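Aminopeptidase P; XAA-pro aminopeptidase (Streptococcus thermophilus, PDB 3IL0) is the N-terminal creatinase/prolidase-type domain of a probable metal-dependent aminopeptidase of the M24B family, which would remove N-terminal residues from peptides. Local coordinates at residues Ala13-Ser18 / Val44-Asn49; Gly19-Leu24 / Leu91-Phe96. All coordinates share one frame; numbering follows the deposited sequence.

In the fold
Interactions 1 and 2 lie side by side in the creatinase/prolidase N-terminal domain, their centres about 7 Å apart and each about 9 Å from the centre of the chain. Helix 7-18 leads through residues 19-21 into strand 22-25, so residues 13-18 and 19-24 are consecutive, and their partners 44-49 and 91-96 come later in the same order. Strand 22-25 sits in the mixed sheet between strand 42-47, antiparallel to it, and strand 93-97, parallel to it. Interaction 1 packs the helix on one neighbour; interaction 2 pairs the strand with the other. The two meet through a hydrogen bond from Lys48 NZ to Leu20 O and the backbone bond between Leu23 and Ile46.

Interaction 1. Residues Ala13-Ser18 / Val44-Asn49; sequences AKLVQS and VFITKN
Leu15 extends its CD1 methyl over the backbone of Thr47 and Lys48, packing the last part of helix 7-18 against the mixed sheet of this alpha/beta domain. The methyl meets the peptide between Thr47 and Lys48, with Leu15 CD1 3.4 Å from Thr47 C. With CG anti to its own carbonyl carbon (chi1 -84°) and an extended chi2, the leucine reaches this backbone across a 7.1 Å separation between Leu15 CA and Lys48 CA. Ile46 adds a looser apolar contact, its CG2 4.3 Å from Leu15 CD1. The CB of Thr47 points away from the helix; its OG1 accepts the backbone N of Asn49 at 3.0 Å, forming an ST turn, and also bonds to Arg50 N. No hydrogen bond crosses between 13-18 and 44-49; the two segments meet by van der Waals contact, largely of a methyl with peptide groups. Nearer the surface, Lys48 stretches back toward the helix and its chain bends at the last torsion (chi4 83°), leaving NZ hydrogen-bonded to Leu20 O just beyond the helix. Its aliphatic part crosses Val16 at about a right angle, with Lys48 CE 3.7 Å from Val16 CG2.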
loop_
_atom_site.group_PDB
_atom_site.type_symbol
_atom_site.label_atom_id
_atom_site.label_comp_id
_atom_site.label_asym_id
_atom_site.label_seq_id
_atom_site.Cartn_x
_atom_site.Cartn_y
_atom_site.Cartn_z
ATOM N N ALA A 13 11.656 -7.226 -2.927
ATOM C CA ALA A 13 12.796 -7.125 -3.826
ATOM C C ALA A 13 12.607 -5.969 -4.851
ATOM O O ALA A 13 13.561 -5.260 -5.258
ATOM C CB ALA A 13 12.970 -8.457 -4.531
ATOM N N LYS A 14 11.360 -5.785 -5.267
ATOM C CA LYS A 14 11.064 -4.813 -6.300
ATOM C C LYS A 14 11.208 -3.416 -5.688
ATOM O O LYS A 14 11.684 -2.499 -6.352
ATOM C CB LYS A 14 9.683 -5.086 -6.898
ATOM C CG LYS A 14 9.345 -4.294 -8.168
ATOM C CD LYS A 14 8.593 -5.209 -9.228
ATOM C CE LYS A 14 8.850 -4.684 -10.612
ATOM N NZ LYS A 14 8.079 -3.465 -10.746
ATOM N N LEU A 15 10.900 -3.299 -4.393
ATOM C CA LEU A 15 11.055 -2.027 -3.669
ATOM C C LEU A 15 12.525 -1.624 -3.718
ATOM O O LEU A 15 12.871 -0.473 -4.050
ATOM C CB LEU A 15 10.545 -2.129 -2.195
ATOM C CG LEU A 15 9.079 -1.941 -1.837
ATOM C CD1 LEU A 15 8.747 -1.923 -0.268
ATOM C CD2 LEU A 15 8.626 -0.592 -2.501
ATOM N N VAL A 16 13.393 -2.573 -3.375
ATOM C CA VAL A 16 14.856 -2.350 -3.449
ATOM C C VAL A 16 15.259 -1.949 -4.891
ATOM O O VAL A 16 15.887 -0.910 -5.117
ATOM C CB VAL A 16 15.630 -3.600 -2.977
ATOM C CG1 VAL A 16 17.121 -3.474 -3.315
ATOM C CG2 VAL A 16 15.374 -3.812 -1.499
ATOM N N GLN A 17 14.853 -2.747 -5.869
ATOM C CA GLN A 17 15.222 -2.479 -7.256
ATOM C C GLN A 17 14.706 -1.093 -7.725
ATOM O O GLN A 17 15.366 -0.377 -8.468
ATOM C CB GLN A 17 14.725 -3.637 -8.147
ATOM C CG GLN A 17 14.306 -3.246 -9.551
ATOM C CD GLN A 17 15.420 -2.616 -10.447
ATOM O OE1 GLN A 17 16.426 -3.281 -10.819
ATOM N NE2 GLN A 17 15.196 -1.344 -10.860
ATOM N N SER A 18 13.542 -0.697 -7.245
ATOM C CA SER A 18 12.929 0.515 -7.699
ATOM C C SER A 18 13.362 1.793 -6.919
ATOM O O SER A 18 13.040 2.903 -7.308
ATOM C CB SER A 18 11.426 0.310 -7.621
ATOM O OG SER A 18 11.054 0.434 -6.239
ATOM N N VAL A 44 -3.646 -0.463 0.859
ATOM C CA VAL A 44 -2.442 -1.170 1.289
ATOM C C VAL A 44 -1.251 -0.237 1.197
ATOM O O VAL A 44 -1.156 0.599 0.271
ATOM C CB VAL A 44 -2.258 -2.431 0.453
ATOM C CG1 VAL A 44 -0.824 -3.008 0.544
ATOM C CG2 VAL A 44 -3.324 -3.404 0.855
ATOM N N PHE A 45 -0.346 -0.366 2.152
ATOM C CA PHE A 45 0.820 0.436 2.151
ATOM C C PHE A 45 1.945 -0.473 2.631
ATOM O O PHE A 45 1.958 -0.844 3.788
ATOM C CB PHE A 45 0.636 1.660 3.069
ATOM C CG PHE A 45 1.787 2.648 3.016
ATOM C CD1 PHE A 45 1.912 3.512 1.964
ATOM C CD2 PHE A 45 2.735 2.687 4.008
ATOM C CE1 PHE A 45 2.969 4.420 1.904
ATOM C CE2 PHE A 45 3.830 3.612 3.979
ATOM C CZ PHE A 45 3.929 4.479 2.931
ATOM N N ILE A 46 2.893 -0.792 1.747
ATOM C CA ILE A 46 4.004 -1.720 2.007
ATOM C C ILE A 46 5.341 -0.964 1.955
ATOM O O ILE A 46 5.614 -0.193 1.006
ATOM C CB ILE A 46 4.015 -2.947 1.006
ATOM C CG1 ILE A 46 2.727 -3.754 1.155
ATOM C CG2 ILE A 46 5.213 -3.923 1.255
ATOM C CD1 ILE A 46 2.596 -4.896 0.132
ATOM N N THR A 47 6.147 -1.185 3.000
ATOM C CA THR A 47 7.528 -0.695 3.092
ATOM C C THR A 47 8.548 -1.911 3.131
ATOM O O THR A 47 8.151 -3.085 3.126
ATOM C CB THR A 47 7.658 0.178 4.380
ATOM O OG1 THR A 47 7.772 -0.676 5.524
ATOM C CG2 THR A 47 6.380 1.068 4.535
ATOM N N LYS A 48 9.842 -1.618 3.170
ATOM C CA LYS A 48 10.810 -2.662 3.376
ATOM C C LYS A 48 10.567 -3.397 4.691
ATOM O O LYS A 48 10.903 -4.570 4.777
ATOM C CB LYS A 48 12.204 -2.115 3.308
ATOM C CG LYS A 48 12.592 -1.897 1.840
ATOM C CD LYS A 48 14.001 -1.444 1.668
ATOM C CE LYS A 48 14.196 -0.776 0.314
ATOM N NZ LYS A 48 13.744 0.637 0.459
ATOM N N ASN A 49 9.936 -2.732 5.679
ATOM C CA ASN A 49 9.670 -3.356 6.921
ATOM C C ASN A 49 8.258 -3.595 7.337
ATOM O O ASN A 49 8.107 -4.419 8.177
ATOM C CB ASN A 49 10.510 -2.696 7.983
ATOM C CG ASN A 49 11.974 -3.001 7.740
ATOM O OD1 ASN A 49 12.331 -4.203 7.566
ATOM N ND2 ASN A 49 12.792 -1.983 7.577
#

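Interaction 2. Residues Gly19-Leu24 / Leu91-Phe96; sequences GLDALL and LETIGF
Backbone bonds join strands 22-25 and 93-97 in parallel, Ala22 opposite Ile94 and Leu23 opposite Gly95. Gly95 lends both its polar groups to strand 22-25: its N donates to Ala22 O at 2.7 Å, and its O accepts from Leu24 N at 3.0 Å. Both donors stand above the plane of the carbonyl they meet, and the short strand segments cross at -34°. Before the regular pairing, Asp21 N donates to Thr93 O in its carbonyl plane, while the bond from Ala22 N to the same oxygen is weak.

Side-chain hydrogen bonds secure the strand entrance. Asp21, its CG anti to the carbonyl carbon, brings OD2 to two successive amides, Glu92 N at 2.8 Å and Thr93 N at 3.1 Å, both meeting it from above the carboxylate plane. This double grip restrains the carboxylate and would probably help stabilise its negative charge. Thr93 crosses Asp21 at about a right angle; its OG1 donates along an in-plane lone pair of Gly19 O at 3.0 Å and accepts Asp21 N. Gly19, with positive phi, ends helix 7-18 in a Schellman motif.

Apolar packing gathers around Gly95. Leu20 CD2 lies a tight 3.5 Å from Gly95 CA, and Leu23 CD1 rests 3.3 Å from Gly95 C; with no CB on Gly95, both leucine methyls close directly over its backbone. On the sheet face of Ala22 and Ile94, Ala22 CB meets Leu91 CD1 at 4.2 Å. Leu24 and Ile94 pack on helix 78-88. The adjacent parallel strands, linked through intervening helices and strands, form part of the mixed sheet of the alpha/beta creatinase/prolidase N-terminal domain.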
loop_
_atom_site.group_PDB
_atom_site.type_symbol
_atom_site.label_atom_id
_atom_site.label_comp_id
_atom_site.label_asym_id
_atom_site.label_seq_id
_atom_site.Cartn_x
_atom_site.Cartn_y
_atom_site.Cartn_z
ATOM N N GLY A 19 14.091 1.658 -5.826
ATOM C CA GLY A 19 14.460 2.830 -5.036
ATOM C C GLY A 19 13.354 3.445 -4.183
ATOM O O GLY A 19 13.448 4.575 -3.796
ATOM N N LEU A 20 12.328 2.666 -3.856
ATOM C CA LEU A 20 11.188 3.138 -3.081
ATOM C C LEU A 20 11.299 2.677 -1.626
ATOM O O LEU A 20 11.642 1.535 -1.369
ATOM C CB LEU A 20 9.910 2.537 -3.671
ATOM C CG LEU A 20 9.451 2.956 -5.095
ATOM C CD1 LEU A 20 8.223 2.079 -5.467
ATOM C CD2 LEU A 20 9.140 4.445 -5.192
ATOM N N ASP A 21 11.020 3.569 -0.678
ATOM C CA ASP A 21 10.810 3.147 0.725
ATOM C C ASP A 21 9.440 2.527 0.964
ATOM O O ASP A 21 9.226 1.798 1.969
ATOM C CB ASP A 21 10.928 4.345 1.626
ATOM C CG ASP A 21 12.302 4.952 1.567
ATOM O OD1 ASP A 21 13.252 4.151 1.490
ATOM O OD2 ASP A 21 12.441 6.184 1.490
ATOM N N ALA A 22 8.495 2.842 0.069
ATOM C CA ALA A 22 7.107 2.409 0.208
ATOM C C ALA A 22 6.335 2.477 -1.134
ATOM O O ALA A 22 6.721 3.173 -2.050
ATOM C CB ALA A 22 6.435 3.314 1.273
ATOM N N LEU A 23 5.248 1.733 -1.204
ATOM C CA LEU A 23 4.312 1.795 -2.281
ATOM C C LEU A 23 2.915 1.818 -1.713
ATOM O O LEU A 23 2.531 0.979 -0.878
ATOM C CB LEU A 23 4.464 0.619 -3.233
ATOM C CG LEU A 23 3.698 0.745 -4.565
ATOM C CD1 LEU A 23 4.226 1.898 -5.475
ATOM C CD2 LEU A 23 3.709 -0.581 -5.254
ATOM N N LEU A 24 2.163 2.812 -2.136
ATOM C CA LEU A 24 0.779 2.866 -1.856
ATOM C C LEU A 24 0.096 2.021 -2.966
ATOM O O LEU A 24 0.315 2.258 -4.145
ATOM C CB LEU A 24 0.370 4.324 -1.930
ATOM C CG LEU A 24 -1.113 4.627 -1.812
ATOM C CD1 LEU A 24 -1.443 4.510 -0.338
ATOM C CD2 LEU A 24 -1.508 6.022 -2.371
ATOM N N LEU A 91 10.590 7.721 6.325
ATOM C CA LEU A 91 10.728 7.221 4.948
ATOM C C LEU A 91 10.807 8.448 4.041
ATOM O O LEU A 91 10.339 9.491 4.407
ATOM C CB LEU A 91 9.572 6.291 4.589
ATOM C CG LEU A 91 9.397 5.071 5.500
ATOM C CD1 LEU A 91 8.317 4.134 4.981
ATOM C CD2 LEU A 91 10.699 4.292 5.634
ATOM N N GLU A 92 11.414 8.340 2.866
ATOM C CA GLU A 92 11.501 9.489 1.990
ATOM C C GLU A 92 10.711 9.411 0.659
ATOM O O GLU A 92 10.088 10.374 0.240
ATOM C CB GLU A 92 12.962 9.724 1.685
ATOM C CG GLU A 92 13.190 10.798 0.658
ATOM C CD GLU A 92 12.445 12.085 0.985
ATOM O OE1 GLU A 92 12.266 12.367 2.202
ATOM O OE2 GLU A 92 12.049 12.820 0.040
ATOM N N THR A 93 10.796 8.281 -0.019
ATOM C CA THR A 93 10.250 8.125 -1.315
ATOM C C THR A 93 9.106 7.103 -1.275
ATOM O O THR A 93 9.278 5.876 -1.035
ATOM C CB THR A 93 11.373 7.766 -2.308
ATOM O OG1 THR A 93 11.779 6.425 -2.092
ATOM C CG2 THR A 93 12.586 8.642 -2.089
ATOM N N ILE A 94 7.921 7.643 -1.548
ATOM C CA ILE A 94 6.661 6.907 -1.569
ATOM C C ILE A 94 6.273 6.711 -3.057
ATOM O O ILE A 94 6.126 7.661 -3.827
ATOM C CB ILE A 94 5.607 7.674 -0.732
ATOM C CG1 ILE A 94 6.180 7.971 0.662
ATOM C CG2 ILE A 94 4.324 6.893 -0.569
ATOM C CD1 ILE A 94 5.248 8.871 1.526
ATOM N N GLY A 95 6.230 5.464 -3.483
ATOM C CA GLY A 95 5.762 5.152 -4.801
ATOM C C GLY A 95 4.255 5.162 -4.859
ATOM O O GLY A 95 3.579 4.858 -3.884
ATOM N N PHE A 96 3.702 5.509 -6.004
ATOM C CA PHE A 96 2.225 5.344 -6.216
ATOM C C PHE A 96 2.000 4.942 -7.666
ATOM O O PHE A 96 2.847 5.163 -8.486
ATOM C CB PHE A 96 1.463 6.621 -5.899
ATOM C CG PHE A 96 1.811 7.781 -6.843
ATOM C CD1 PHE A 96 1.029 8.027 -7.922
ATOM C CD2 PHE A 96 2.942 8.596 -6.607
ATOM C CE1 PHE A 96 1.356 9.050 -8.838
ATOM C CE2 PHE A 96 3.288 9.577 -7.465
ATOM C CZ PHE A 96 2.472 9.841 -8.604
#